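Local coordinates for protein cytokinin riboside 5'-monophosphate phosphoribohydrolase (Corynebacterium glutamicum, PDB 5WQ3) that is probably an enzyme of the SLOG clan, with a Rossmann-like parallel alpha/beta fold and six copies of the chain in its assembly, at residues I196-T201 with M229-D234; A99-V104 with F241-H246; V50-S55 with N148-F153; K69-F74 with A165-P170. All blocks are in the same frame, centred on the assembly; numbering follows the deposited sequence. Where two conformers were deposited one is given.

Interaction 1 (I196-T201 with M229-D234); sequences IVLIGT and MLVTDD. With PGE (triethylene glycol), chain M.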
loop_
_atom_site.group_PDB
_atom_site.type_symbol
_atom_site.label_atom_id
_atom_site.label_comp_id
_atom_site.label_asym_id
_atom_site.label_seq_id
_atom_site.Cartn_x
_atom_site.Cartn_y
_atom_site.Cartn_z
ATOM N N ILE C 196 15.855 -71.748 -10.244
ATOM C CA ILE C 196 16.205 -70.385 -10.106
ATOM C C ILE C 196 16.739 -70.020 -11.458
ATOM O O ILE C 196 17.676 -70.688 -11.958
ATOM C CB ILE C 196 17.302 -70.163 -9.045
ATOM C CG1 ILE C 196 16.825 -70.602 -7.639
ATOM C CG2 ILE C 196 17.732 -68.687 -9.088
ATOM C CD1 ILE C 196 17.942 -70.652 -6.635
ATOM N N VAL C 197 16.142 -69.007 -12.054
ATOM C CA VAL C 197 16.559 -68.619 -13.411
ATOM C C VAL C 197 16.897 -67.155 -13.472
ATOM O O VAL C 197 16.165 -66.327 -12.871
ATOM C CB VAL C 197 15.448 -68.851 -14.444
ATOM C CG1 VAL C 197 15.980 -68.538 -15.853
ATOM C CG2 VAL C 197 14.952 -70.270 -14.360
ATOM N N LEU C 198 18.030 -66.824 -14.146
ATOM C CA LEU C 198 18.377 -65.414 -14.367
ATOM C C LEU C 198 18.206 -65.120 -15.861
ATOM O O LEU C 198 18.732 -65.854 -16.675
ATOM C CB LEU C 198 19.834 -65.045 -13.869
ATOM C CG LEU C 198 20.332 -65.587 -12.472
ATOM C CD1 LEU C 198 21.736 -65.163 -12.167
ATOM C CD2 LEU C 198 19.461 -65.158 -11.303
ATOM N N ILE C 199 17.519 -64.044 -16.200
ATOM C CA ILE C 199 17.295 -63.623 -17.569
ATOM C C ILE C 199 18.146 -62.427 -17.926
ATOM O O ILE C 199 18.040 -61.429 -17.307
ATOM C CB ILE C 199 15.846 -63.216 -17.792
ATOM C CG1 ILE C 199 14.892 -64.308 -17.340
ATOM C CG2 ILE C 199 15.623 -62.764 -19.214
ATOM C CD1 ILE C 199 14.788 -65.511 -18.206
ATOM N N GLY C 200 18.943 -62.543 -18.978
ATOM C CA GLY C 200 19.810 -61.486 -19.397
ATOM C C GLY C 200 21.229 -61.951 -19.192
ATOM O O GLY C 200 21.792 -61.834 -18.124
ATOM N N THR C 201 21.810 -62.502 -20.241
ATOM C CA THR C 201 23.075 -63.174 -20.090
ATOM C C THR C 201 24.152 -62.132 -19.912
ATOM O O THR C 201 25.062 -62.314 -19.175
ATOM C CB THR C 201 23.448 -64.033 -21.302
ATOM O OG1 THR C 201 23.195 -63.299 -22.496
ATOM C CG2 THR C 201 22.729 -65.328 -21.293
ATOM N N MET C 229 21.593 -72.797 -11.190
ATOM C CA MET C 229 20.813 -71.724 -11.783
ATOM C C MET C 229 20.940 -71.779 -13.292
ATOM O O MET C 229 22.008 -71.933 -13.819
ATOM C CB MET C 229 21.355 -70.351 -11.433
ATOM C CG MET C 229 21.313 -69.985 -10.001
ATOM S SD MET C 229 21.597 -68.211 -9.842
ATOM C CE MET C 229 23.369 -68.269 -9.589
ATOM N N LEU C 230 19.895 -71.463 -13.993
ATOM C CA LEU C 230 20.009 -71.244 -15.411
ATOM C C LEU C 230 20.141 -69.765 -15.638
ATOM O O LEU C 230 19.414 -68.981 -15.038
ATOM C CB LEU C 230 18.762 -71.731 -16.105
ATOM C CG LEU C 230 18.621 -71.369 -17.554
ATOM C CD1 LEU C 230 19.755 -71.934 -18.415
ATOM C CD2 LEU C 230 17.264 -71.836 -18.013
ATOM N N VAL C 231 21.090 -69.378 -16.482
ATOM C CA VAL C 231 21.187 -68.020 -17.008
ATOM C C VAL C 231 20.935 -68.012 -18.527
ATOM O O VAL C 231 21.684 -68.657 -19.232
ATOM C CB VAL C 231 22.616 -67.409 -16.753
ATOM C CG1 VAL C 231 22.655 -65.952 -17.148
ATOM C CG2 VAL C 231 23.093 -67.585 -15.313
ATOM N N THR C 232 19.942 -67.293 -19.034
ATOM C CA THR C 232 19.603 -67.393 -20.436
ATOM C C THR C 232 18.890 -66.164 -20.897
ATOM O O THR C 232 18.377 -65.397 -20.084
ATOM C CB THR C 232 18.700 -68.618 -20.701
ATOM O OG1 THR C 232 18.430 -68.695 -22.097
ATOM C CG2 THR C 232 17.301 -68.461 -19.898
ATOM N N ASP C 233 18.846 -65.964 -22.213
ATOM C CA ASP C 233 17.974 -64.959 -22.828
ATOM C C ASP C 233 16.736 -65.550 -23.465
ATOM O O ASP C 233 15.910 -64.812 -24.030
ATOM C CB ASP C 233 18.751 -64.207 -23.896
ATOM C CG ASP C 233 19.833 -63.354 -23.295
ATOM O OD1 ASP C 233 19.586 -62.729 -22.200
ATOM O OD2 ASP C 233 20.937 -63.306 -23.866
ATOM N N ASP C 234 16.634 -66.887 -23.465
ATOM C CA ASP C 234 15.550 -67.554 -24.193
ATOM C C ASP C 234 14.466 -67.853 -23.161
ATOM O O ASP C 234 14.663 -68.669 -22.305
ATOM C CB ASP C 234 16.066 -68.837 -24.793
ATOM C CG ASP C 234 15.046 -69.541 -25.664
ATOM O OD1 ASP C 234 13.886 -69.671 -25.277
ATOM O OD2 ASP C 234 15.421 -70.012 -26.756
HETATM O O4 PGE M . 23.139 -68.885 -21.714
HETATM C C6 PGE M . 22.122 -69.858 -21.928
HETATM C C5 PGE M . 22.671 -71.194 -21.450
HETATM O O3 PGE M . 21.746 -72.224 -21.785
HETATM O O HOH W 1 21.725 -60.537 -22.810
#
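Asp233 OD2 is gripped by two hydrogen bonds. Thr201 OG1 donates one over 2.6 Å, and water 1 donates the other over 3.1 Å. The second carboxylate oxygen, Asp233 OD1, accepts from Thr201 N at 3.0 Å. One threonine therefore binds both oxygens, meeting each from above the carboxylate plane. Asp233 CG stands anti to its own carbonyl carbon (chi1 -68°), and the two side chains cross at about a right angle. Thr201 opens helix 201-216, so the carboxylate sits at that helix's N-terminal end, which would tend to stabilise its negative charge.

Behind this clasp, strands 196-199 and 230-232 run parallel. Leu198 is bonded through both its N and its O: the N reaches Leu230 O at 2.7 Å, nearly straight (169°), and the O takes Thr232 N. On one face Leu198 CD1 rests on Met229 SD at 3.8 Å, the methionine chain bending at chi3. On the other face Val197 CG1 and Leu230 CD2 lie alongside at 4.1 Å. Thr232 OG1, anti to its backbone N, accepts from Asp234 N at 2.9 Å in an ST turn and also bonds Gln237. Triethylene glycol O4 makes a weak bond to Val231 O. Helices 201-216 and 223-227 lie between the two strands in the chain, a beta-alpha-beta crossover at one edge of a Rossmann-like sheet.

Interaction 2 (A99-V104 with F241-H246); sequences ADYAVV and FIVDAH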
loop_
_atom_site.group_PDB
_atom_site.type_symbol
_atom_site.label_atom_id
_atom_site.label_comp_id
_atom_site.label_asym_id
_atom_site.label_seq_id
_atom_site.Cartn_x
_atom_site.Cartn_y
_atom_site.Cartn_z
ATOM N N ALA C 99 2.173 -72.275 -19.325
ATOM C CA ALA C 99 2.618 -73.471 -18.656
ATOM C C ALA C 99 1.845 -73.755 -17.395
ATOM O O ALA C 99 2.286 -74.576 -16.636
ATOM C CB ALA C 99 4.112 -73.467 -18.353
ATOM N N ASP C 100 0.688 -73.131 -17.233
ATOM C CA ASP C 100 -0.192 -73.289 -16.091
ATOM C C ASP C 100 0.385 -72.823 -14.744
ATOM O O ASP C 100 0.006 -73.356 -13.704
ATOM C CB ASP C 100 -0.714 -74.720 -16.004
ATOM C CG ASP C 100 -1.307 -75.189 -17.349
ATOM O OD1 ASP C 100 -2.061 -74.386 -17.962
ATOM O OD2 ASP C 100 -0.932 -76.300 -17.815
ATOM N N TYR C 101 1.245 -71.816 -14.762
ATOM C CA TYR C 101 1.740 -71.196 -13.476
ATOM C C TYR C 101 1.031 -69.888 -13.181
ATOM O O TYR C 101 0.764 -69.113 -14.051
ATOM C CB TYR C 101 3.268 -70.965 -13.512
ATOM C CG TYR C 101 4.045 -72.258 -13.433
ATOM C CD1 TYR C 101 4.309 -72.843 -12.216
ATOM C CD2 TYR C 101 4.532 -72.872 -14.585
ATOM C CE1 TYR C 101 5.037 -73.999 -12.116
ATOM C CE2 TYR C 101 5.227 -74.029 -14.525
ATOM C CZ TYR C 101 5.463 -74.613 -13.303
ATOM O OH TYR C 101 6.191 -75.753 -13.239
ATOM N N ALA C 102 0.686 -69.667 -11.943
ATOM C CA ALA C 102 0.458 -68.288 -11.446
ATOM C C ALA C 102 1.770 -67.523 -11.438
ATOM O O ALA C 102 2.815 -68.119 -11.292
ATOM C CB ALA C 102 -0.135 -68.314 -10.029
ATOM N N VAL C 103 1.708 -66.203 -11.638
ATOM C CA VAL C 103 2.866 -65.360 -11.683
ATOM C C VAL C 103 2.718 -64.382 -10.535
ATOM O O VAL C 103 1.701 -63.661 -10.472
ATOM C CB VAL C 103 2.916 -64.622 -13.004
ATOM C CG1 VAL C 103 3.954 -63.516 -13.001
ATOM C CG2 VAL C 103 3.152 -65.634 -14.130
ATOM N N VAL C 104 3.675 -64.420 -9.629
ATOM C CA VAL C 104 3.717 -63.618 -8.421
ATOM C C VAL C 104 4.858 -62.617 -8.520
ATOM O O VAL C 104 6.009 -63.012 -8.855
ATOM C CB VAL C 104 4.008 -64.496 -7.215
ATOM C CG1 VAL C 104 3.956 -63.717 -5.898
ATOM C CG2 VAL C 104 3.032 -65.638 -7.185
ATOM N N PHE C 241 12.922 -75.068 -18.343
ATOM C CA PHE C 241 13.784 -75.460 -17.254
ATOM C C PHE C 241 12.919 -75.660 -15.982
ATOM O O PHE C 241 13.063 -76.583 -15.264
ATOM C CB PHE C 241 14.771 -74.364 -17.043
ATOM C CG PHE C 241 15.793 -74.642 -15.991
ATOM C CD1 PHE C 241 16.931 -75.384 -16.271
ATOM C CD2 PHE C 241 15.632 -74.092 -14.710
ATOM C CE1 PHE C 241 17.906 -75.600 -15.291
ATOM C CE2 PHE C 241 16.575 -74.283 -13.755
ATOM C CZ PHE C 241 17.737 -75.029 -14.029
ATOM N N ILE C 242 12.009 -74.777 -15.781
ATOM C CA ILE C 242 11.086 -74.833 -14.600
ATOM C C ILE C 242 10.140 -76.026 -14.657
ATOM O O ILE C 242 10.083 -76.850 -13.735
ATOM C CB ILE C 242 10.337 -73.495 -14.497
ATOM C CG1 ILE C 242 11.368 -72.390 -14.274
ATOM C CG2 ILE C 242 9.296 -73.481 -13.326
ATOM C CD1 ILE C 242 10.782 -70.991 -14.272
ATOM N N VAL C 243 9.426 -76.153 -15.755
ATOM C CA VAL C 243 8.587 -77.329 -15.996
ATOM C C VAL C 243 9.309 -78.660 -15.762
ATOM O O VAL C 243 8.824 -79.554 -15.028
ATOM C CB VAL C 243 8.009 -77.302 -17.433
ATOM C CG1 VAL C 243 7.402 -78.663 -17.781
ATOM C CG2 VAL C 243 7.032 -76.157 -17.568
ATOM N N ASP C 244 10.487 -78.784 -16.386
ATOM C CA ASP C 244 11.258 -79.971 -16.261
ATOM C C ASP C 244 11.729 -80.175 -14.835
ATOM O O ASP C 244 11.729 -81.295 -14.332
ATOM C CB ASP C 244 12.510 -79.942 -17.185
ATOM C CG ASP C 244 12.151 -80.170 -18.616
ATOM O OD1 ASP C 244 10.936 -80.429 -18.864
ATOM O OD2 ASP C 244 13.036 -80.025 -19.524
ATOM N N ALA C 245 12.145 -79.109 -14.172
ATOM C CA ALA C 245 12.572 -79.250 -12.788
ATOM C C ALA C 245 11.412 -79.716 -11.883
ATOM O O ALA C 245 11.650 -80.359 -10.874
ATOM C CB ALA C 245 13.106 -77.936 -12.273
ATOM N N HIS C 246 10.176 -79.413 -12.230
ATOM C CA HIS C 246 9.035 -79.726 -11.366
ATOM C C HIS C 246 8.390 -81.056 -11.704
ATOM O O HIS C 246 7.488 -81.486 -11.048
ATOM C CB HIS C 246 7.996 -78.640 -11.475
ATOM C CG HIS C 246 8.335 -77.411 -10.714
ATOM N ND1 HIS C 246 7.762 -76.197 -10.966
ATOM C CD2 HIS C 246 9.181 -77.220 -9.684
ATOM C CE1 HIS C 246 8.237 -75.310 -10.125
ATOM N NE2 HIS C 246 9.108 -75.904 -9.344
#
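This is a small side-chain contact between the loop leading into strand 102-105 and the C-terminal part of helix 235-246. It is partly buried and has one polar link. Tyr101 carries it. Its CG is anti to its carbonyl carbon (chi1 -71°), which sends the ring across to the helix. At the tip, Tyr101 OH and His246 ND1 are hydrogen-bonded at 2.8 Å, and either could be the donor. The hydroxyl reaches the imidazole at its edge, near the ring plane. The two rings meet rim to rim with their planes at 46°, so neither covers the other's face. The imidazole is held from a second side as well, because His246 NE2 bonds Gln164 O.

In the Rossmann-like fold, strand 102-105 lies next to strand 70-74. Helix 235-246 follows the edge strand 230-232 and packs back toward the middle of the sheet. A Schellman motif ends helix 84-98, with Asp100 at positive phi as C-prime and Tyr101 N closing it on Leu96 O.

Below the polar tip the packing is apolar. Ile242 CG2 approaches Tyr101 CZ obliquely at 4.0 Å. Val243 CG2 comes to the ring edge, 4.1 Å from Tyr101 CE2. The same methyl also touches Ala99 CB at 4.0 Å, so it packs against both Ala99 and Tyr101. Tyr101 is further engaged by Lys69 in a cation-pi interaction.

Interaction 3 (V50-S55 with N148-F153); sequences VLRIQS and NFRYFF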
loop_
_atom_site.group_PDB
_atom_site.type_symbol
_atom_site.label_atom_id
_atom_site.label_comp_id
_atom_site.label_asym_id
_atom_site.label_seq_id
_atom_site.Cartn_x
_atom_site.Cartn_y
_atom_site.Cartn_z
ATOM N N VAL C 50 4.330 -56.481 17.548
ATOM C CA VAL C 50 4.178 -57.958 17.536
ATOM C C VAL C 50 2.768 -58.368 17.051
ATOM O O VAL C 50 2.611 -59.286 16.214
ATOM C CB VAL C 50 4.564 -58.485 18.941
ATOM C CG1 VAL C 50 3.963 -59.809 19.251
ATOM C CG2 VAL C 50 6.119 -58.505 19.051
ATOM N N LEU C 51 1.733 -57.671 17.535
ATOM C CA LEU C 51 0.374 -57.925 17.036
ATOM C C LEU C 51 0.263 -57.650 15.535
ATOM O O LEU C 51 -0.357 -58.416 14.779
ATOM C CB LEU C 51 -0.637 -57.123 17.820
ATOM C CG LEU C 51 -0.794 -57.504 19.306
ATOM C CD1 LEU C 51 -1.812 -56.617 19.990
ATOM C CD2 LEU C 51 -1.247 -58.946 19.413
ATOM N N ARG C 52 0.846 -56.547 15.094
ATOM C CA ARG C 52 0.806 -56.178 13.687
ATOM C C ARG C 52 1.535 -57.207 12.847
ATOM O O ARG C 52 1.043 -57.633 11.792
ATOM C CB ARG C 52 1.458 -54.853 13.437
ATOM C CG ARG C 52 0.649 -53.683 13.818
ATOM C CD ARG C 52 1.210 -52.449 13.150
ATOM N NE ARG C 52 1.021 -52.414 11.707
ATOM C CZ ARG C 52 1.259 -51.308 10.967
ATOM N NH1 ARG C 52 1.042 -51.291 9.659
ATOM N NH2 ARG C 52 1.680 -50.183 11.554
ATOM N N ILE C 53 2.711 -57.586 13.304
ATOM C CA ILE C 53 3.467 -58.699 12.651
ATOM C C ILE C 53 2.629 -59.970 12.510
ATOM O O ILE C 53 2.459 -60.496 11.426
ATOM C CB ILE C 53 4.805 -58.940 13.364
ATOM C CG1 ILE C 53 5.760 -57.752 13.132
ATOM C CG2 ILE C 53 5.559 -60.157 12.820
ATOM C CD1 ILE C 53 6.901 -57.765 14.119
ATOM N N GLN C 54 1.991 -60.400 13.595
ATOM C CA GLN C 54 1.176 -61.577 13.586
ATOM C C GLN C 54 0.076 -61.421 12.586
ATOM O O GLN C 54 -0.280 -62.323 11.863
ATOM C CB GLN C 54 0.561 -61.853 15.003
ATOM C CG GLN C 54 -0.227 -63.145 14.974
ATOM C CD GLN C 54 -0.852 -63.602 16.306
ATOM O OE1 GLN C 54 -2.038 -63.443 16.527
ATOM N NE2 GLN C 54 -0.053 -64.224 17.155
ATOM N N SER C 55 -0.456 -60.251 12.511
ATOM C CA SER C 55 -1.588 -59.932 11.629
ATOM C C SER C 55 -1.226 -60.109 10.171
ATOM O O SER C 55 -2.026 -60.594 9.377
ATOM C CB SER C 55 -2.036 -58.467 11.901
ATOM O OG SER C 55 -3.239 -58.136 11.250
ATOM N N ASN C 148 -0.882 -56.165 0.493
ATOM C CA ASN C 148 0.073 -55.127 0.842
ATOM C C ASN C 148 0.659 -55.352 2.244
ATOM O O ASN C 148 -0.067 -55.567 3.192
ATOM C CB ASN C 148 -0.624 -53.757 0.704
ATOM C CG ASN C 148 -0.524 -53.206 -0.706
ATOM O OD1 ASN C 148 0.475 -53.402 -1.407
ATOM N ND2 ASN C 148 -1.548 -52.538 -1.131
ATOM N N PHE C 149 1.976 -55.306 2.356
ATOM C CA PHE C 149 2.676 -55.658 3.584
ATOM C C PHE C 149 3.471 -54.461 4.049
ATOM O O PHE C 149 4.147 -53.782 3.277
ATOM C CB PHE C 149 3.676 -56.820 3.368
ATOM C CG PHE C 149 3.026 -58.131 3.037
ATOM C CD1 PHE C 149 2.663 -58.426 1.760
ATOM C CD2 PHE C 149 2.709 -59.040 4.038
ATOM C CE1 PHE C 149 2.014 -59.621 1.468
ATOM C CE2 PHE C 149 2.110 -60.252 3.766
ATOM C CZ PHE C 149 1.744 -60.549 2.477
ATOM N N ARG C 150 3.340 -54.181 5.318
ATOM C CA ARG C 150 4.223 -53.281 6.012
ATOM C C ARG C 150 5.650 -53.859 6.271
ATOM O O ARG C 150 6.619 -53.131 6.287
ATOM C CB ARG C 150 3.498 -52.906 7.338
ATOM C CG ARG C 150 4.392 -52.552 8.502
ATOM C CD ARG C 150 4.942 -51.196 8.255
ATOM N NE ARG C 150 5.437 -50.531 9.444
ATOM C CZ ARG C 150 5.642 -49.221 9.474
ATOM N NH1 ARG C 150 5.365 -48.504 8.382
ATOM N NH2 ARG C 150 6.108 -48.628 10.572
ATOM N N TYR C 151 5.757 -55.157 6.556
ATOM C CA TYR C 151 6.969 -55.745 7.049
ATOM C C TYR C 151 7.635 -56.521 5.926
ATOM O O TYR C 151 7.111 -57.530 5.456
ATOM C CB TYR C 151 6.624 -56.661 8.212
ATOM C CG TYR C 151 6.125 -55.837 9.379
ATOM C CD1 TYR C 151 6.996 -55.016 10.122
ATOM C CD2 TYR C 151 4.798 -55.860 9.738
ATOM C CE1 TYR C 151 6.531 -54.276 11.209
ATOM C CE2 TYR C 151 4.334 -55.079 10.792
ATOM C CZ TYR C 151 5.197 -54.308 11.521
ATOM O OH TYR C 151 4.675 -53.564 12.573
ATOM N N PHE C 152 8.792 -56.042 5.489
ATOM C CA PHE C 152 9.610 -56.680 4.449
ATOM C C PHE C 152 9.776 -58.176 4.707
ATOM O O PHE C 152 9.639 -59.000 3.817
ATOM C CB PHE C 152 10.955 -55.949 4.471
ATOM C CG PHE C 152 11.674 -55.923 3.187
ATOM C CD1 PHE C 152 11.239 -55.107 2.150
ATOM C CD2 PHE C 152 12.854 -56.668 3.018
ATOM C CE1 PHE C 152 11.919 -55.086 0.929
ATOM C CE2 PHE C 152 13.559 -56.628 1.810
ATOM C CZ PHE C 152 13.086 -55.845 0.766
ATOM N N PHE C 153 9.968 -58.555 5.961
ATOM C CA PHE C 153 10.238 -59.943 6.289
ATOM C C PHE C 153 9.038 -60.851 6.146
ATOM O O PHE C 153 9.198 -62.000 5.777
ATOM C CB PHE C 153 10.897 -60.123 7.663
ATOM C CG PHE C 153 10.184 -59.438 8.784
ATOM C CD1 PHE C 153 10.463 -58.094 9.082
ATOM C CD2 PHE C 153 9.231 -60.095 9.530
ATOM C CE1 PHE C 153 9.821 -57.454 10.117
ATOM C CE2 PHE C 153 8.565 -59.458 10.554
ATOM C CZ PHE C 153 8.868 -58.139 10.860
#
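Helix 46-64 packs here on the turn between strand 145-149 and helix 152-162 of the Rossmann-like domain. Tyr151 is the N-cap residue of that second helix.

The tight part is centred on the buried Tyr151 ring. Ile53 CG1 sits over its face, 3.8 Å from the ring centroid and only 10° off the normal, a CH-pi contact. Arg150 CG covers the centre of the opposite face, so the ring is clamped between two aliphatic groups. Phe153 extends this patch to its exposed rim: its CZ meets Ile53 CD1 at 3.8 Å, edge on. Its chi1 of 52° puts CG between backbone N and carbonyl carbon, and Tyr151 CB lies over one ring face.

The arginine side is polar and looser. The guanidinium planes of Arg52 and Arg150 are only 13° apart, and Arg52 NH2 is 4.3 Å from Arg150 NE, so two like charges lie near each other without touching. Arg150 is probably compensated by its salt bridges to Glu132 and to Glu223 of a second subunit. Glu56 accepts from the backbone N of both Arg150 and Tyr151. Between the two zones, Arg52 CB meets the phenol at its edge, 3.6 Å from Tyr151 OH.

Interaction 4 (K69-F74 with A165-P170); sequences KAVTVF and AFVCLP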
loop_
_atom_site.group_PDB
_atom_site.type_symbol
_atom_site.label_atom_id
_atom_site.label_comp_id
_atom_site.label_asym_id
_atom_site.label_seq_id
_atom_site.Cartn_x
_atom_site.Cartn_y
_atom_site.Cartn_z
ATOM N N LYS C 69 -0.028 -73.793 -8.323
ATOM C CA LYS C 69 1.406 -73.716 -8.581
ATOM C C LYS C 69 1.792 -72.329 -9.166
ATOM O O LYS C 69 1.020 -71.709 -9.901
ATOM C CB LYS C 69 1.848 -74.897 -9.439
ATOM C CG LYS C 69 1.458 -74.735 -10.894
ATOM C CD LYS C 69 2.097 -75.918 -11.642
ATOM C CE LYS C 69 1.468 -76.087 -12.991
ATOM N NZ LYS C 69 1.963 -77.375 -13.502
ATOM N N ALA C 70 2.975 -71.831 -8.801
ATOM C CA ALA C 70 3.341 -70.440 -8.995
ATOM C C ALA C 70 4.827 -70.239 -9.112
ATOM O O ALA C 70 5.596 -71.008 -8.518
ATOM C CB ALA C 70 2.773 -69.582 -7.862
ATOM N N VAL C 71 5.195 -69.215 -9.912
ATOM C CA VAL C 71 6.519 -68.707 -10.030
ATOM C C VAL C 71 6.536 -67.248 -9.578
ATOM O O VAL C 71 5.692 -66.482 -9.995
ATOM C CB VAL C 71 6.973 -68.783 -11.497
ATOM C CG1 VAL C 71 8.397 -68.255 -11.632
ATOM C CG2 VAL C 71 6.890 -70.231 -11.935
ATOM N N THR C 72 7.546 -66.885 -8.807
ATOM C CA THR C 72 7.814 -65.510 -8.457
ATOM C C THR C 72 8.808 -64.915 -9.438
ATOM O O THR C 72 9.818 -65.483 -9.712
ATOM C CB THR C 72 8.367 -65.319 -7.017
ATOM O OG1 THR C 72 7.488 -65.848 -6.060
ATOM C CG2 THR C 72 8.545 -63.864 -6.705
ATOM N N VAL C 73 8.480 -63.751 -9.943
ATOM C CA VAL C 73 9.431 -62.999 -10.862
ATOM C C VAL C 73 9.793 -61.647 -10.179
ATOM O O VAL C 73 8.925 -60.940 -9.693
ATOM C CB VAL C 73 8.789 -62.705 -12.246
ATOM C CG1 VAL C 73 9.814 -62.107 -13.230
ATOM C CG2 VAL C 73 8.208 -63.984 -12.803
ATOM N N PHE C 74 11.075 -61.317 -10.184
ATOM C CA PHE C 74 11.637 -60.137 -9.562
ATOM C C PHE C 74 12.370 -59.422 -10.706
ATOM O O PHE C 74 12.751 -60.069 -11.691
ATOM C CB PHE C 74 12.697 -60.483 -8.494
ATOM C CG PHE C 74 12.136 -61.136 -7.307
ATOM C CD1 PHE C 74 11.283 -60.445 -6.496
ATOM C CD2 PHE C 74 12.334 -62.510 -7.084
ATOM C CE1 PHE C 74 10.688 -61.049 -5.415
ATOM C CE2 PHE C 74 11.712 -63.154 -6.027
ATOM C CZ PHE C 74 10.904 -62.407 -5.173
ATOM N N ALA C 165 9.405 -71.520 -7.684
ATOM C CA ALA C 165 10.515 -71.183 -8.584
ATOM C C ALA C 165 10.648 -69.685 -8.518
ATOM O O ALA C 165 9.681 -68.998 -8.230
ATOM C CB ALA C 165 10.207 -71.621 -10.027
ATOM N N PHE C 166 11.877 -69.184 -8.715
ATOM C CA PHE C 166 12.182 -67.771 -8.785
ATOM C C PHE C 166 12.863 -67.523 -10.155
ATOM O O PHE C 166 13.818 -68.212 -10.515
ATOM C CB PHE C 166 13.217 -67.328 -7.735
ATOM C CG PHE C 166 12.661 -66.893 -6.376
ATOM C CD1 PHE C 166 11.354 -67.101 -6.019
ATOM C CD2 PHE C 166 13.536 -66.344 -5.415
ATOM C CE1 PHE C 166 10.902 -66.736 -4.751
ATOM C CE2 PHE C 166 13.099 -65.983 -4.150
ATOM C CZ PHE C 166 11.753 -66.188 -3.811
ATOM N N VAL C 167 12.378 -66.515 -10.850
ATOM C CA VAL C 167 13.016 -65.960 -12.039
ATOM C C VAL C 167 13.377 -64.501 -11.812
ATOM O O VAL C 167 12.569 -63.698 -11.441
ATOM C CB VAL C 167 12.080 -66.007 -13.241
ATOM C CG1 VAL C 167 12.762 -65.404 -14.482
ATOM C CG2 VAL C 167 11.676 -67.424 -13.496
ATOM N N CYS C 168 14.635 -64.154 -12.042
ATOM C CA CYS C 168 15.079 -62.775 -11.814
ATOM C C CYS C 168 15.415 -62.131 -13.124
ATOM O O CYS C 168 16.423 -62.484 -13.741
ATOM C CB CYS C 168 16.317 -62.784 -10.928
ATOM S SG CYS C 168 16.042 -63.425 -9.247
ATOM N N LEU C 169 14.542 -61.229 -13.565
ATOM C CA LEU C 169 14.893 -60.251 -14.576
ATOM C C LEU C 169 15.971 -59.316 -14.014
ATOM O O LEU C 169 16.292 -59.310 -12.781
ATOM C CB LEU C 169 13.671 -59.499 -15.084
ATOM C CG LEU C 169 12.496 -60.282 -15.727
ATOM C CD1 LEU C 169 11.177 -59.556 -15.761
ATOM C CD2 LEU C 169 12.847 -60.644 -17.164
ATOM N N PRO C 170 16.621 -58.568 -14.915
ATOM C CA PRO C 170 17.617 -57.647 -14.424
ATOM C C PRO C 170 17.060 -56.709 -13.363
ATOM O O PRO C 170 15.904 -56.273 -13.443
ATOM C CB PRO C 170 18.012 -56.861 -15.688
ATOM C CG PRO C 170 17.846 -57.866 -16.774
ATOM C CD PRO C 170 16.559 -58.564 -16.394
#
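Phe74 points its ring edge into the face of Phe166. The two form a T-shaped pair on one side of the parallel sheet, at the centre of this Rossmann-like domain. Their planes are at 80° and the centroids 5.0 Å apart. Phe74 CE2 stands over the middle of the Phe166 ring, 3.7 Å from Phe166 CE2. Both side chains place CG anti to the carbonyl carbon. A chi2 of 11° presents the face of Phe166 to Phe74.

Thr72 lies alongside Phe166 and points the same way. Its CB is 3.6 Å from Phe166 CD1, obliquely to the ring. Its hydroxyl is bonded to Ser163, so this buried polar group has a partner. Helix 173-188 covers the two phenylalanines. Phe159 pairs edge-to-face with Phe74, and Phe194 with Phe166.

The other face of the sheet is aliphatic. Val71 CG1 crosses Val167 CG2 obliquely at 3.9 Å. Val73 CG1 touches Leu169 CD1 at 3.8 Å. Leu92 and Leu96 of helix 84-98 pack over these valines.

Main-chain bonds fix the register of strands 70-74 and 166-168. Thr72 uses both its N and its O: N donates to Ala165 O, and O takes Val167 N at 3.0 Å, nearly along the carbonyl axis. Phe74 N then donates to Val167 O. Just beyond the second strand, Leu169 N reaches Phe74 O at 2.8 Å, with the bond bent to 131° at the hydrogen.

All four contacts reach one parallel sheet, ordered 145-149, 126-131, 102-105, 70-74, 166-168, 196-199, 230-232. Interaction 4 joins the central strand 70-74 to its neighbour 166-168. Interaction 1 joins the last two strands at one edge, 196-199 and 230-232; the centres of interactions 1 and 4 are about 11 Å apart. Interaction 2, its centre about 9 Å from that of interaction 4, brings helix 235-246 back to the loop before strand 102-105. Interaction 3 lies at the far side, its centre about 32 Å from that of interaction 1. Along the chain interactions 2, 3 and 4 interleave, and interaction 1 falls within the span of interaction 2. The sheet is thus built from segments far apart in the chain.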